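Local coordinates for protein possible prolidase (Bifidobacterium longum NCC2705, PDB 2P9B) that probably acts as a hydrolase of the amidohydrolase family, cleaving carbon–nitrogen bonds, although its assignment as a prolidase remains tentative, at residues A201-E215 with V241-V253. Sequence-based numbering, arbitrary orientation.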
ATOM      1  N   ALA A 201      -4.213  -8.292   9.230  1.00 11.17           N
ATOM      2  CA  ALA A 201      -3.319  -7.143   9.347  1.00 11.04           C
ATOM      3  C   ALA A 201      -3.690  -6.426  10.649  1.00 11.56           C
ATOM      4  O   ALA A 201      -4.825  -6.524  11.110  1.00 11.36           O
ATOM      5  CB  ALA A 201      -3.486  -6.194   8.148  1.00 11.40           C
ATOM      6  N   ILE A 202      -2.723  -5.744  11.259  1.00 11.30           N
ATOM      7  CA  ILE A 202      -2.975  -4.995  12.489  1.00 11.52           C
ATOM      8  C   ILE A 202      -2.374  -3.604  12.339  1.00 11.32           C
ATOM      9  O   ILE A 202      -1.292  -3.451  11.764  1.00 13.95           O
ATOM     10  CB  ILE A 202      -2.328  -5.672  13.723  1.00 12.31           C
ATOM     11  CG1 ILE A 202      -3.047  -6.985  14.048  1.00 13.51           C
ATOM     12  CG2 ILE A 202      -2.401  -4.738  14.927  1.00 11.50           C
ATOM     13  CD1 ILE A 202      -4.489  -6.812  14.506  1.00 14.51           C
ATOM     14  N   LYS A 203      -3.079  -2.596  12.845  1.00 11.93           N
ATOM     15  CA  LYS A 203      -2.602  -1.218  12.799  1.00 12.98           C
ATOM     16  C   LYS A 203      -2.612  -0.622  14.206  1.00 12.58           C
ATOM     17  O   LYS A 203      -3.625  -0.676  14.906  1.00 13.90           O
ATOM     18  CB  LYS A 203      -3.495  -0.365  11.892  1.00 14.71           C
ATOM     19  CG  LYS A 203      -3.182   1.126  11.933  1.00 18.21           C
ATOM     20  CD  LYS A 203      -1.753   1.404  11.481  1.00 19.87           C
ATOM     21  CE  LYS A 203      -1.554   2.888  11.207  1.00 23.30           C
ATOM     22  NZ  LYS A 203      -0.316   3.129  10.421  1.00 24.47           N
ATOM     23  N   ILE A 204      -1.472  -0.070  14.609  1.00 13.77           N
ATOM     24  CA  ILE A 204      -1.324   0.562  15.917  1.00 13.32           C
ATOM     25  C   ILE A 204      -0.954   2.025  15.693  1.00 12.77           C
ATOM     26  O   ILE A 204      -0.193   2.338  14.777  1.00 15.05           O
ATOM     27  CB  ILE A 204      -0.162  -0.063  16.736  1.00 13.64           C
ATOM     28  CG1 ILE A 204      -0.349  -1.573  16.883  1.00 15.91           C
ATOM     29  CG2 ILE A 204      -0.092   0.581  18.114  1.00 15.34           C
ATOM     30  CD1 ILE A 204       0.878  -2.270  17.454  1.00 18.03           C
ATOM     31  N   ALA A 205      -1.499   2.916  16.515  1.00 13.35           N
ATOM     32  CA  ALA A 205      -1.154   4.329  16.433  1.00 14.61           C
ATOM     33  C   ALA A 205      -0.127   4.522  17.553  1.00 14.82           C
ATOM     34  O   ALA A 205      -0.487   4.609  18.725  1.00 16.66           O
ATOM     35  CB  ALA A 205      -2.385   5.198  16.677  1.00 15.79           C
ATOM     36  N   ALA A 206       1.151   4.551  17.195  1.00 14.76           N
ATOM     37  CA  ALA A 206       2.212   4.715  18.191  1.00 15.49           C
ATOM     38  C   ALA A 206       2.315   6.161  18.645  1.00 16.76           C
ATOM     39  O   ALA A 206       2.728   6.445  19.769  1.00 17.55           O
ATOM     40  CB  ALA A 206       3.548   4.268  17.608  1.00 16.11           C
ATOM     41  N   THR A 207       1.928   7.070  17.756  1.00 17.26           N
ATOM     42  CA  THR A 207       1.991   8.499  18.023  1.00 19.15           C
ATOM     43  C   THR A 207       0.750   9.195  17.479  1.00 21.25           C
ATOM     44  O   THR A 207      -0.160   8.548  16.958  1.00 20.95           O
ATOM     45  CB  THR A 207       3.202   9.115  17.312  1.00 18.78           C
ATOM     46  OG1 THR A 207       3.029   8.973  15.898  1.00 18.24           O
ATOM     47  CG2 THR A 207       4.482   8.407  17.721  1.00 19.41           C
ATOM     48  N   GLY A 208       0.730  10.523  17.599  1.00 22.58           N
ATOM     49  CA  GLY A 208      -0.372  11.306  17.075  1.00 23.90           C
ATOM     50  C   GLY A 208      -0.158  11.441  15.579  1.00 24.43           C
ATOM     51  O   GLY A 208       0.781  10.852  15.043  1.00 23.31           O
ATOM     52  N   GLY A 209      -0.995  12.220  14.900  1.00 24.78           N
ATOM     53  CA  GLY A 209      -0.858  12.376  13.459  1.00 25.92           C
ATOM     54  C   GLY A 209       0.104  13.445  12.965  1.00 26.03           C
ATOM     55  O   GLY A 209       0.834  14.054  13.747  1.00 25.76           O
ATOM     56  N   VAL A 210       0.092  13.669  11.654  1.00 26.17           N
ATOM     57  CA  VAL A 210       0.959  14.657  11.010  1.00 26.61           C
ATOM     58  C   VAL A 210       0.789  16.075  11.555  1.00 26.31           C
ATOM     59  O   VAL A 210       1.749  16.845  11.608  1.00 25.19           O
ATOM     60  CB  VAL A 210       0.716  14.696   9.481  1.00 27.82           C
ATOM     61  CG1 VAL A 210       1.503  15.838   8.850  1.00 29.04           C
ATOM     62  CG2 VAL A 210       1.129  13.372   8.854  1.00 28.59           C
ATOM     63  N   THR A 211      -0.428  16.425  11.960  1.00 25.48           N
ATOM     64  CA  THR A 211      -0.691  17.761  12.487  1.00 24.91           C
ATOM     65  C   THR A 211      -0.436  17.865  13.986  1.00 24.52           C
ATOM     66  O   THR A 211      -0.709  18.899  14.596  1.00 24.00           O
ATOM     67  CB  THR A 211      -2.143  18.191  12.205  1.00 25.99           C
ATOM     68  OG1 THR A 211      -3.044  17.254  12.805  1.00 25.91           O
ATOM     69  CG2 THR A 211      -2.395  18.249  10.703  1.00 26.09           C
ATOM     70  N   ASP A 212       0.097  16.799  14.576  1.00 23.55           N
ATOM     71  CA  ASP A 212       0.390  16.786  16.002  1.00 24.29           C
ATOM     72  C   ASP A 212       1.879  16.975  16.266  1.00 23.04           C
ATOM     73  O   ASP A 212       2.711  16.796  15.378  1.00 21.84           O
ATOM     74  CB  ASP A 212      -0.070  15.471  16.642  1.00 26.69           C
ATOM     75  CG  ASP A 212      -1.580  15.318  16.650  1.00 30.69           C
ATOM     76  OD1 ASP A 212      -2.273  16.273  17.062  1.00 32.11           O
ATOM     77  OD2 ASP A 212      -2.072  14.239  16.257  1.00 31.47           O
ATOM     78  N   ALA A 213       2.206  17.339  17.498  1.00 22.32           N
ATOM     79  CA  ALA A 213       3.593  17.549  17.881  1.00 22.02           C
ATOM     80  C   ALA A 213       4.330  16.219  17.904  1.00 21.94           C
ATOM     81  O   ALA A 213       3.718  15.160  18.034  1.00 21.14           O
ATOM     82  CB  ALA A 213       3.662  18.200  19.251  1.00 22.65           C
ATOM     83  N   GLN A 214       5.648  16.283  17.755  1.00 21.40           N
ATOM     84  CA  GLN A 214       6.474  15.092  17.810  1.00 21.96           C
ATOM     85  C   GLN A 214       6.828  14.976  19.282  1.00 23.14           C
ATOM     86  O   GLN A 214       7.609  15.764  19.812  1.00 21.81           O
ATOM     87  CB  GLN A 214       7.723  15.267  16.951  1.00 21.96           C
ATOM     88  CG  GLN A 214       7.393  15.422  15.480  1.00 21.06           C
ATOM     89  CD  GLN A 214       8.620  15.598  14.615  1.00 23.71           C
ATOM     90  OE1 GLN A 214       9.369  16.565  14.765  1.00 22.61           O
ATOM     91  NE2 GLN A 214       8.834  14.661  13.698  1.00 21.56           N
ATOM     92  N   GLU A 215       6.223  13.996  19.939  1.00 24.25           N
ATOM     93  CA  GLU A 215       6.414  13.793  21.365  1.00 26.19           C
ATOM     94  C   GLU A 215       7.660  13.031  21.798  1.00 26.42           C
ATOM     95  O   GLU A 215       8.277  12.299  21.022  1.00 24.71           O
ATOM     96  CB  GLU A 215       5.175  13.101  21.944  1.00 27.67           C
ATOM     97  CG  GLU A 215       3.953  13.997  22.076  1.00 33.36           C
ATOM     98  CD  GLU A 215       4.110  15.031  23.174  1.00 36.58           C
ATOM     99  OE1 GLU A 215       4.430  14.640  24.314  1.00 40.50           O
ATOM    100  OE2 GLU A 215       3.909  16.233  22.902  1.00 39.75           O
ATOM    101  N   VAL A 241       0.354 -12.699  11.514  1.00 12.36           N
ATOM    102  CA  VAL A 241      -0.211 -11.448  11.035  1.00 12.20           C
ATOM    103  C   VAL A 241       0.784 -10.295  11.175  1.00 12.02           C
ATOM    104  O   VAL A 241       1.385 -10.111  12.230  1.00 14.51           O
ATOM    105  CB  VAL A 241      -1.510 -11.125  11.805  1.00 12.25           C
ATOM    106  CG1 VAL A 241      -2.016  -9.742  11.432  1.00 12.64           C
ATOM    107  CG2 VAL A 241      -2.565 -12.170  11.472  1.00 12.03           C
ATOM    108  N   ILE A 242       0.966  -9.523  10.103  1.00 12.73           N
ATOM    109  CA  ILE A 242       1.899  -8.400  10.151  1.00 12.14           C
ATOM    110  C   ILE A 242       1.292  -7.173  10.821  1.00 10.72           C
ATOM    111  O   ILE A 242       0.112  -6.860  10.645  1.00 12.81           O
ATOM    112  CB  ILE A 242       2.401  -7.993   8.745  1.00 14.15           C
ATOM    113  CG1 ILE A 242       1.224  -7.642   7.846  1.00 17.09           C
ATOM    114  CG2 ILE A 242       3.232  -9.118   8.142  1.00 16.74           C
ATOM    115  CD1 ILE A 242       1.640  -6.975   6.543  1.00 20.37           C
ATOM    116  N   VAL A 243       2.123  -6.478  11.587  1.00 11.54           N
ATOM    117  CA  VAL A 243       1.709  -5.298  12.329  1.00 11.65           C
ATOM    118  C   VAL A 243       2.344  -4.022  11.792  1.00 12.37           C
ATOM    119  O   VAL A 243       3.538  -3.982  11.510  1.00 12.70           O
ATOM    120  CB  VAL A 243       2.093  -5.450  13.815  1.00 12.60           C
ATOM    121  CG1 VAL A 243       1.693  -4.211  14.599  1.00 13.07           C
ATOM    122  CG2 VAL A 243       1.431  -6.695  14.389  1.00 13.24           C
ATOM    123  N   GLY A 244       1.522  -2.988  11.652  1.00 10.33           N
ATOM    124  CA  GLY A 244       1.997  -1.704  11.186  1.00 10.55           C
ATOM    125  C   GLY A 244       1.752  -0.696  12.285  1.00 10.89           C
ATOM    126  O   GLY A 244       0.774  -0.798  13.031  1.00 11.79           O
ATOM    127  N   ALA A 245       2.652   0.271  12.415  1.00 10.84           N
ATOM    128  CA  ALA A 245       2.491   1.288  13.435  1.00 11.30           C
ATOM    129  C   ALA A 245       2.694   2.641  12.793  1.00 12.47           C
ATOM    130  O   ALA A 245       3.652   2.856  12.059  1.00 13.78           O
ATOM    131  CB  ALA A 245       3.502   1.086  14.552  1.00 13.49           C
ATOM    132  N   HIS A 246       1.764   3.540  13.052  1.00 14.27           N
ATOM    133  CA  HIS A 246       1.861   4.878  12.523  1.00 16.29           C
ATOM    134  C   HIS A 246       2.678   5.653  13.559  1.00 15.44           C
ATOM    135  O   HIS A 246       2.341   5.679  14.741  1.00 15.36           O
ATOM    136  CB  HIS A 246       0.441   5.419  12.314  1.00 24.53           C
ATOM    137  CG  HIS A 246       0.151   6.702  13.018  1.00 31.64           C
ATOM    138  ND1 HIS A 246       0.699   7.905  12.630  1.00 34.78           N
ATOM    139  CD2 HIS A 246      -0.684   6.980  14.047  1.00 35.28           C
ATOM    140  CE1 HIS A 246       0.209   8.871  13.388  1.00 36.57           C
ATOM    141  NE2 HIS A 246      -0.632   8.337  14.256  1.00 37.30           N
ATOM    142  N   ALA A 247       3.790   6.229  13.114  1.00 15.02           N
ATOM    143  CA  ALA A 247       4.667   6.983  14.003  1.00 15.70           C
ATOM    144  C   ALA A 247       5.314   8.114  13.218  1.00 16.91           C
ATOM    145  O   ALA A 247       5.863   7.887  12.142  1.00 16.70           O
ATOM    146  CB  ALA A 247       5.734   6.065  14.580  1.00 15.85           C
ATOM    147  N   GLN A 248       5.234   9.328  13.754  1.00 17.03           N
ATOM    148  CA  GLN A 248       5.819  10.492  13.095  1.00 17.06           C
ATOM    149  C   GLN A 248       6.891  11.194  13.932  1.00 17.99           C
ATOM    150  O   GLN A 248       7.108  12.400  13.806  1.00 18.97           O
ATOM    151  CB  GLN A 248       4.723  11.493  12.685  1.00 17.85           C
ATOM    152  CG  GLN A 248       3.553  11.666  13.660  1.00 18.00           C
ATOM    153  CD  GLN A 248       3.937  12.345  14.969  1.00 18.97           C
ATOM    154  OE1 GLN A 248       3.464  13.445  15.280  1.00 19.95           O
ATOM    155  NE2 GLN A 248       4.781  11.689  15.745  1.00 16.66           N
ATOM    156  N   SER A 249       7.568  10.422  14.775  1.00 17.53           N
ATOM    157  CA  SER A 249       8.625  10.957  15.624  1.00 17.86           C
ATOM    158  C   SER A 249       9.641   9.857  15.882  1.00 16.94           C
ATOM    159  O   SER A 249       9.293   8.681  15.927  1.00 15.80           O
ATOM    160  CB  SER A 249       8.056  11.434  16.961  1.00 18.91           C
ATOM    161  OG  SER A 249       7.634  10.334  17.755  1.00 21.25           O
ATOM    162  N   PRO A 250      10.915  10.226  16.058  1.00 16.51           N
ATOM    163  CA  PRO A 250      11.950   9.219  16.313  1.00 16.42           C
ATOM    164  C   PRO A 250      11.640   8.345  17.530  1.00 16.10           C
ATOM    165  O   PRO A 250      11.916   7.148  17.524  1.00 15.63           O
ATOM    166  CB  PRO A 250      13.206  10.060  16.512  1.00 17.09           C
ATOM    167  CG  PRO A 250      12.959  11.236  15.627  1.00 17.76           C
ATOM    168  CD  PRO A 250      11.508  11.565  15.907  1.00 17.71           C
ATOM    169  N   GLU A 251      11.082   8.938  18.580  1.00 15.64           N
ATOM    170  CA  GLU A 251      10.760   8.159  19.766  1.00 15.86           C
ATOM    171  C   GLU A 251       9.685   7.124  19.442  1.00 15.61           C
ATOM    172  O   GLU A 251       9.763   5.979  19.888  1.00 15.05           O
ATOM    173  CB  GLU A 251      10.278   9.067  20.897  1.00 17.70           C
ATOM    174  CG  GLU A 251       9.988   8.333  22.200  1.00 18.38           C
ATOM    175  CD  GLU A 251      11.152   7.468  22.674  1.00 19.22           C
ATOM    176  OE1 GLU A 251      12.318   7.825  22.405  1.00 19.25           O
ATOM    177  OE2 GLU A 251      10.902   6.440  23.336  1.00 20.13           O
ATOM    178  N   GLY A 252       8.688   7.533  18.661  1.00 15.16           N
ATOM    179  CA  GLY A 252       7.620   6.625  18.287  1.00 14.85           C
ATOM    180  C   GLY A 252       8.138   5.504  17.414  1.00 15.82           C
ATOM    181  O   GLY A 252       7.771   4.336  17.576  1.00 16.16           O
ATOM    182  N   VAL A 253       9.003   5.857  16.474  1.00 14.21           N
ATOM    183  CA  VAL A 253       9.578   4.864  15.583  1.00 13.40           C
ATOM    184  C   VAL A 253      10.431   3.895  16.390  1.00 14.47           C
ATOM    185  O   VAL A 253      10.329   2.680  16.222  1.00 14.20           O
ATOM    186  CB  VAL A 253      10.431   5.544  14.493  1.00 12.81           C
ATOM    187  CG1 VAL A 253      11.183   4.501  13.679  1.00 13.83           C
ATOM    188  CG2 VAL A 253       9.520   6.371  13.588  1.00 13.62           C
TER
HETATM  189  O   HOH W   1      -0.389  -4.507   9.209  1.00 12.05           O
HETATM  190  O   HOH W   2       4.913  11.871  18.378  1.00 17.81           O
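Lys203 crosses His246 at a slant, because CG stands anti to the backbone N (chi1 172°) and the next torsion bends (chi2 61°), carrying CE to 3.4 Å from His246 CB. Thr207 has OG1 between its own N and carbonyl carbon (chi1 64°), where it accepts Gln248 N at 3.1 Å and also lies over one face of the His246 ring, offset toward the rim. Ala205 CB meets that ring at its edge, 3.6 Å from His246 CD2. With an alanine here in place of the histidine, the methyl of Ala205 and the hydroxyl of Thr207 would probably lose the ring they lie against, leaving a gap beside Gly209, whose CA sits at the ring's edge. Strands 202-205 and 243-247 pair in parallel register, Ile202 and Ile204 each bonding through both N and O; on one face Ile204 CD1 packs 3.5 Å from Val243 CG1. Beyond the strands, Gln214 NE2 reaches Gln248 O at 2.8 Å in a nearly straight bond, just before Ser249 caps helix 250-259. This is a neighbouring strand pair of the amidohydrolase TIM barrel: helices 184-196 and 226-238 pack on Ile202, strand 263-264 continues the sheet beyond 243-247, and Lys203 forms a salt bridge with Glu265.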